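PDB 4JZ5: Gp26 from Listeria phage P40, which probably cleaves glycosidic bonds in Listeria cell-wall peptidoglycan as a phage endolysin with a family 25 glycosyl hydrolase domain. Local coordinates for residues 26-31 / 47-52; 76-81 / 109-114. All coordinates share one frame; numbering follows the deposited sequence.

Contact 1: 26-31 / 47-52; sequences LDISKW and VVIRSS
L26 and V48 open a ladder of three backbone hydrogen bonds that joins the two strands in parallel: V48 N gives to L26 O, I28 N to V48 O, and R50 N to I28 O, each at 2.9 Å. As parallel pairing requires, I28 bonds to two different residues of the other strand, and V47, D27 and I49 add CA-H...O contacts. On the face that carries L26, V47 and I49, I28 fits between two side chains: its CG1 lies 3.9 Å from V47 CG1 and 3.7 Å from I49 CG2. A chi1 of 62° sets that branch between the backbone N and carbonyl carbon, from where it reaches both.

Where the first strand ends, R50 takes over. Its CB packs at 3.6 Å on S29 CB, which also lies over one face of the guanidinium. R50 CG stands anti to the backbone N (chi1 -169°), and a bend at chi3 carries the guanidinium alongside K30. In this conformer, one of two deposited, a water in the planes of both groups accepts from R50 NH1 and W31 NE1, and a salt bridge from R50 NE to D59 orients the guanidinium. An ST turn from W31 N to S29 OG shapes the loop. D27 turns its OD1 to Q193 and N210, with D208 close by. This is the pairing of neighbouring strands in the beta/alpha barrel expected of a family 25 hydrolase, made here without an intervening helix. Helix 62-72 covers the I28 face through H65 and L69, while strand 76-81 flanks strand 46-53 on its other edge.

Contact 2: 76-81 / 109-114; sequences FGLYHY and AEPTFL
F76 reaches the 109-114 segment with the far end of its ring, though its CB sets out away from it. With chi1 at 78°, CG sits between the backbone N and the carbonyl carbon, and the ring extends back beside P111. A109 CB meets the ring edge near its plane, 3.7 Å from F76 CZ; P111 CA lies over one face, offset toward the rim, and P111 CG touches F76 CE2 at 3.8 Å. Two residues further along the strand, L78 lies side by side with L114, pointing the same way. Both place CG anti to the carbonyl carbon (chi1 -54° in L78), which brings L114 CD2 to 3.8 Å from L78 CB.

The backbones join beside these groups. T112 N gives to F76 O at 2.9 Å, and L78 N to F113 O at 3.0 Å. G77, lacking a side chain, lets F113 O come within 3.1 Å of its CA. A water accepts from F76 N and donates to E110 O, bridging the two segments beside F76. The chemistry is thus divided: apolar side chains supply the packing, while peptide groups satisfy one another directly or through water as the incoming loop completes a beta-alpha-beta unit of the barrel.

Followed from the N terminus, the chain illustrates how a beta/alpha barrel is assembled by successive closures. Contact 1 closes a loop of 15 residues, almost without regular structure, between strands 25-28 and 46-53. The chain then runs through helix 62-72 into strand 76-81, and contact 2 closes a longer excursion containing helix 87-106, a right-handed beta-alpha-beta crossover. The two closures are in series, neither nesting nor crossing. Their inner strands are neighbours: I49 N to G77 O and S51 N to Y79 O, both probable hydrogen bonds, join 47-52 to 76-81. Together they tie four strands adjacent in the sheet, 25-28, 46-53, 76-81 and 114-117, all parallel, into one wall of the barrel.

Contact 1: 26-31 / 47-52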
loop_
_atom_site.group_PDB
_atom_site.type_symbol
_atom_site.label_atom_id
_atom_site.label_comp_id
_atom_site.label_asym_id
_atom_site.label_seq_id
_atom_site.Cartn_x
_atom_site.Cartn_y
_atom_site.Cartn_z
ATOM N N LEU A 26 -7.737 -2.814 -4.418
ATOM C CA LEU A 26 -6.917 -3.997 -4.176
ATOM C C LEU A 26 -5.504 -3.613 -3.816
ATOM O O LEU A 26 -5.033 -2.545 -4.195
ATOM C CB LEU A 26 -6.850 -4.873 -5.426
ATOM C CG LEU A 26 -8.163 -5.379 -5.993
ATOM C CD1 LEU A 26 -7.900 -6.275 -7.188
ATOM C CD2 LEU A 26 -8.979 -6.081 -4.923
ATOM N N ASP A 27 -4.807 -4.500 -3.121
ATOM C CA ASP A 27 -3.356 -4.429 -3.088
ATOM C C ASP A 27 -2.805 -5.787 -3.483
ATOM O O ASP A 27 -3.361 -6.822 -3.109
ATOM C CB ASP A 27 -2.814 -3.915 -1.741
ATOM C CG ASP A 27 -3.197 -4.771 -0.573
ATOM O OD1 ASP A 27 -4.240 -4.509 0.042
ATOM O OD2 ASP A 27 -2.398 -5.681 -0.249
ATOM N N ILE A 28 -1.747 -5.772 -4.289
ATOM C CA ILE A 28 -1.161 -6.969 -4.873
ATOM C C ILE A 28 0.359 -6.898 -4.798
ATOM O O ILE A 28 0.964 -5.836 -4.592
ATOM C CB ILE A 28 -1.632 -7.197 -6.332
ATOM C CG1 ILE A 28 -1.204 -6.034 -7.230
ATOM C CG2 ILE A 28 -3.129 -7.400 -6.373
ATOM C CD1 ILE A 28 -1.527 -6.243 -8.707
ATOM N N SER A 29 0.965 -8.063 -4.990
ATOM C CA SER A 29 2.398 -8.228 -4.893
ATOM C C SER A 29 2.797 -9.443 -5.717
ATOM O O SER A 29 2.031 -9.938 -6.539
ATOM C CB SER A 29 2.814 -8.445 -3.437
ATOM O OG SER A 29 2.387 -9.720 -2.990
ATOM N N LYS A 30 3.991 -9.950 -5.464
ATOM C CA LYS A 30 4.429 -11.177 -6.121
ATOM C C LYS A 30 3.520 -12.360 -5.796
ATOM O O LYS A 30 3.544 -13.365 -6.512
ATOM C CB LYS A 30 5.876 -11.508 -5.738
ATOM C CG LYS A 30 6.063 -11.921 -4.309
ATOM C CD LYS A 30 6.041 -13.424 -4.172
ATOM C CE LYS A 30 7.245 -13.906 -3.395
ATOM N NZ LYS A 30 7.383 -15.386 -3.455
ATOM N N TRP A 31 2.731 -12.261 -4.732
ATOM C CA TRP A 31 1.819 -13.340 -4.368
ATOM C C TRP A 31 0.614 -13.444 -5.301
ATOM O O TRP A 31 -0.156 -14.402 -5.218
ATOM C CB TRP A 31 1.376 -13.162 -2.918
ATOM C CG TRP A 31 2.512 -13.330 -1.970
ATOM C CD1 TRP A 31 3.097 -12.369 -1.211
ATOM C CD2 TRP A 31 3.218 -14.542 -1.698
ATOM N NE1 TRP A 31 4.125 -12.904 -0.470
ATOM C CE2 TRP A 31 4.220 -14.239 -0.756
ATOM C CE3 TRP A 31 3.101 -15.855 -2.163
ATOM C CZ2 TRP A 31 5.099 -15.204 -0.265
ATOM C CZ3 TRP A 31 3.974 -16.811 -1.676
ATOM C CH2 TRP A 31 4.959 -16.480 -0.734
ATOM N N VAL A 47 -5.466 0.310 -7.321
ATOM C CA VAL A 47 -4.640 -0.820 -6.916
ATOM C C VAL A 47 -3.349 -0.297 -6.306
ATOM O O VAL A 47 -2.735 0.614 -6.847
ATOM C CB VAL A 47 -4.320 -1.743 -8.113
ATOM C CG1 VAL A 47 -3.412 -2.902 -7.700
ATOM C CG2 VAL A 47 -5.604 -2.277 -8.732
ATOM N N VAL A 48 -2.932 -0.870 -5.182
ATOM C CA VAL A 48 -1.621 -0.597 -4.614
ATOM C C VAL A 48 -0.742 -1.827 -4.829
ATOM O O VAL A 48 -1.149 -2.937 -4.512
ATOM C CB VAL A 48 -1.684 -0.278 -3.109
ATOM C CG1 VAL A 48 -0.416 0.479 -2.699
ATOM C CG2 VAL A 48 -2.925 0.543 -2.771
ATOM N N ILE A 49 0.456 -1.642 -5.376
ATOM C CA ILE A 49 1.345 -2.756 -5.639
ATOM C C ILE A 49 2.575 -2.678 -4.764
ATOM O O ILE A 49 3.074 -1.598 -4.451
ATOM C CB ILE A 49 1.741 -2.871 -7.130
ATOM C CG1 ILE A 49 2.696 -1.769 -7.568
ATOM C CG2 ILE A 49 0.498 -2.870 -7.997
ATOM C CD1 ILE A 49 3.054 -1.821 -9.035
ATOM N N ARG A 50 3.089 -3.832 -4.361
ATOM C CA ARG A 50 4.279 -3.877 -3.513
ATOM C C ARG A 50 5.520 -3.504 -4.306
ATOM O O ARG A 50 5.774 -4.075 -5.366
ATOM C CB ARG A 50 4.472 -5.262 -2.902
ATOM C CG ARG A 50 5.536 -5.271 -1.805
ATOM C CD ARG A 50 5.555 -6.558 -1.006
ATOM N NE ARG A 50 6.155 -7.644 -1.765
ATOM C CZ ARG A 50 6.393 -8.855 -1.274
ATOM N NH1 ARG A 50 6.078 -9.143 -0.019
ATOM N NH2 ARG A 50 6.948 -9.777 -2.044
ATOM N N SER A 51 6.308 -2.568 -3.775
ATOM C CA SER A 51 7.527 -2.125 -4.423
ATOM C C SER A 51 8.742 -2.974 -4.094
ATOM O O SER A 51 9.586 -3.224 -4.954
ATOM C CB SER A 51 7.832 -0.686 -4.019
ATOM O OG SER A 51 8.015 -0.541 -2.618
ATOM N N SER A 52 8.844 -3.388 -2.833
ATOM C CA SER A 52 10.110 -3.822 -2.287
ATOM C C SER A 52 9.909 -4.371 -0.882
ATOM O O SER A 52 8.956 -4.007 -0.193
ATOM C CB SER A 52 11.095 -2.646 -2.257
ATOM O OG SER A 52 10.458 -1.426 -1.911
HETATM O O HOH W 1 6.256 -11.717 1.028
#

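Contact 2: 76-81 / 109-114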
loop_
_atom_site.group_PDB
_atom_site.type_symbol
_atom_site.label_atom_id
_atom_site.label_comp_id
_atom_site.label_asym_id
_atom_site.label_seq_id
_atom_site.Cartn_x
_atom_site.Cartn_y
_atom_site.Cartn_z
ATOM N N PHE A 76 -2.932 3.562 -9.865
ATOM C CA PHE A 76 -2.262 2.730 -8.900
ATOM C C PHE A 76 -1.217 3.484 -8.104
ATOM O O PHE A 76 -0.778 4.570 -8.448
ATOM C CB PHE A 76 -1.652 1.482 -9.593
ATOM C CG PHE A 76 -0.365 1.744 -10.326
ATOM C CD1 PHE A 76 -0.376 2.235 -11.617
ATOM C CD2 PHE A 76 0.862 1.486 -9.722
ATOM C CE1 PHE A 76 0.803 2.478 -12.298
ATOM C CE2 PHE A 76 2.048 1.716 -10.403
ATOM C CZ PHE A 76 2.012 2.219 -11.698
ATOM N N GLY A 77 -0.840 2.862 -7.004
ATOM C CA GLY A 77 0.202 3.336 -6.123
ATOM C C GLY A 77 1.132 2.211 -5.717
ATOM O O GLY A 77 0.961 1.067 -6.135
ATOM N N LEU A 78 2.104 2.525 -4.865
ATOM C CA LEU A 78 3.116 1.562 -4.416
ATOM C C LEU A 78 3.157 1.489 -2.907
ATOM O O LEU A 78 2.955 2.510 -2.239
ATOM C CB LEU A 78 4.525 1.974 -4.840
ATOM C CG LEU A 78 4.757 2.264 -6.316
ATOM C CD1 LEU A 78 6.213 2.635 -6.531
ATOM C CD2 LEU A 78 4.354 1.136 -7.235
ATOM N N TYR A 79 3.466 0.316 -2.357
ATOM C CA TYR A 79 3.753 0.212 -0.937
ATOM C C TYR A 79 5.047 -0.556 -0.714
ATOM O O TYR A 79 5.316 -1.569 -1.354
ATOM C CB TYR A 79 2.579 -0.421 -0.151
ATOM C CG TYR A 79 2.420 -1.927 -0.277
ATOM C CD1 TYR A 79 3.080 -2.791 0.591
ATOM C CD2 TYR A 79 1.573 -2.488 -1.228
ATOM C CE1 TYR A 79 2.929 -4.164 0.509
ATOM C CE2 TYR A 79 1.419 -3.873 -1.323
ATOM C CZ TYR A 79 2.095 -4.698 -0.441
ATOM O OH TYR A 79 1.971 -6.066 -0.512
ATOM N N HIS A 80 5.831 -0.072 0.246
ATOM C CA HIS A 80 7.097 -0.665 0.638
ATOM C C HIS A 80 6.942 -1.437 1.936
ATOM O O HIS A 80 6.427 -0.892 2.912
ATOM C CB HIS A 80 8.119 0.447 0.877
ATOM C CG HIS A 80 9.427 -0.062 1.378
ATOM N ND1 HIS A 80 9.855 0.002 2.687
ATOM C CD2 HIS A 80 10.392 -0.696 0.687
ATOM C CE1 HIS A 80 11.057 -0.557 2.762
ATOM N NE2 HIS A 80 11.393 -0.993 1.563
ATOM N N TYR A 81 7.388 -2.694 1.955
ATOM C CA TYR A 81 7.356 -3.510 3.160
ATOM C C TYR A 81 8.626 -3.245 3.961
ATOM O O TYR A 81 9.734 -3.628 3.560
ATOM C CB TYR A 81 7.226 -5.006 2.821
ATOM C CG TYR A 81 6.989 -5.828 4.064
ATOM C CD1 TYR A 81 8.047 -6.233 4.864
ATOM C CD2 TYR A 81 5.704 -6.130 4.481
ATOM C CE1 TYR A 81 7.832 -6.960 6.017
ATOM C CE2 TYR A 81 5.483 -6.869 5.641
ATOM C CZ TYR A 81 6.550 -7.251 6.407
ATOM O OH TYR A 81 6.333 -7.972 7.562
ATOM N N ALA A 109 4.758 4.405 -16.608
ATOM C CA ALA A 109 3.646 4.342 -15.679
ATOM C C ALA A 109 3.738 5.513 -14.700
ATOM O O ALA A 109 4.795 6.164 -14.565
ATOM C CB ALA A 109 3.647 3.014 -14.966
ATOM N N GLU A 110 2.625 5.830 -14.059
ATOM C CA GLU A 110 2.583 6.971 -13.168
ATOM C C GLU A 110 1.855 6.628 -11.870
ATOM O O GLU A 110 0.655 6.838 -11.754
ATOM C CB GLU A 110 1.901 8.153 -13.864
ATOM C CG GLU A 110 2.597 8.606 -15.158
ATOM C CD GLU A 110 3.917 9.330 -14.922
ATOM O OE1 GLU A 110 4.236 9.642 -13.753
ATOM O OE2 GLU A 110 4.639 9.586 -15.915
ATOM N N PRO A 111 2.587 6.131 -10.872
ATOM C CA PRO A 111 1.940 5.907 -9.573
ATOM C C PRO A 111 1.483 7.221 -8.961
ATOM O O PRO A 111 2.180 8.234 -9.116
ATOM C CB PRO A 111 3.063 5.301 -8.726
ATOM C CG PRO A 111 4.125 4.839 -9.714
ATOM C CD PRO A 111 4.026 5.827 -10.840
ATOM N N THR A 112 0.353 7.222 -8.271
ATOM C CA THR A 112 -0.188 8.463 -7.728
ATOM C C THR A 112 -0.159 8.547 -6.211
ATOM O O THR A 112 -0.587 9.540 -5.648
ATOM C CB THR A 112 -1.626 8.693 -8.185
ATOM O OG1 THR A 112 -2.426 7.589 -7.789
ATOM C CG2 THR A 112 -1.689 8.855 -9.710
ATOM N N PHE A 113 0.339 7.517 -5.536
ATOM C CA PHE A 113 0.363 7.502 -4.078
ATOM C C PHE A 113 1.385 6.466 -3.659
ATOM O O PHE A 113 1.556 5.452 -4.345
ATOM C CB PHE A 113 -1.027 7.155 -3.510
ATOM C CG PHE A 113 -1.439 7.996 -2.333
ATOM C CD1 PHE A 113 -0.950 7.734 -1.057
ATOM C CD2 PHE A 113 -2.317 9.047 -2.501
ATOM C CE1 PHE A 113 -1.342 8.512 0.022
ATOM C CE2 PHE A 113 -2.713 9.816 -1.427
ATOM C CZ PHE A 113 -2.225 9.555 -0.167
ATOM N N LEU A 114 2.034 6.695 -2.524
ATOM C CA LEU A 114 3.025 5.778 -1.994
ATOM C C LEU A 114 2.698 5.477 -0.540
ATOM O O LEU A 114 2.031 6.259 0.124
ATOM C CB LEU A 114 4.426 6.393 -2.093
ATOM C CG LEU A 114 4.848 6.854 -3.492
ATOM C CD1 LEU A 114 6.126 7.658 -3.407
ATOM C CD2 LEU A 114 5.038 5.684 -4.448
HETATM O O HOH W 2 -1.759 5.568 -11.879
#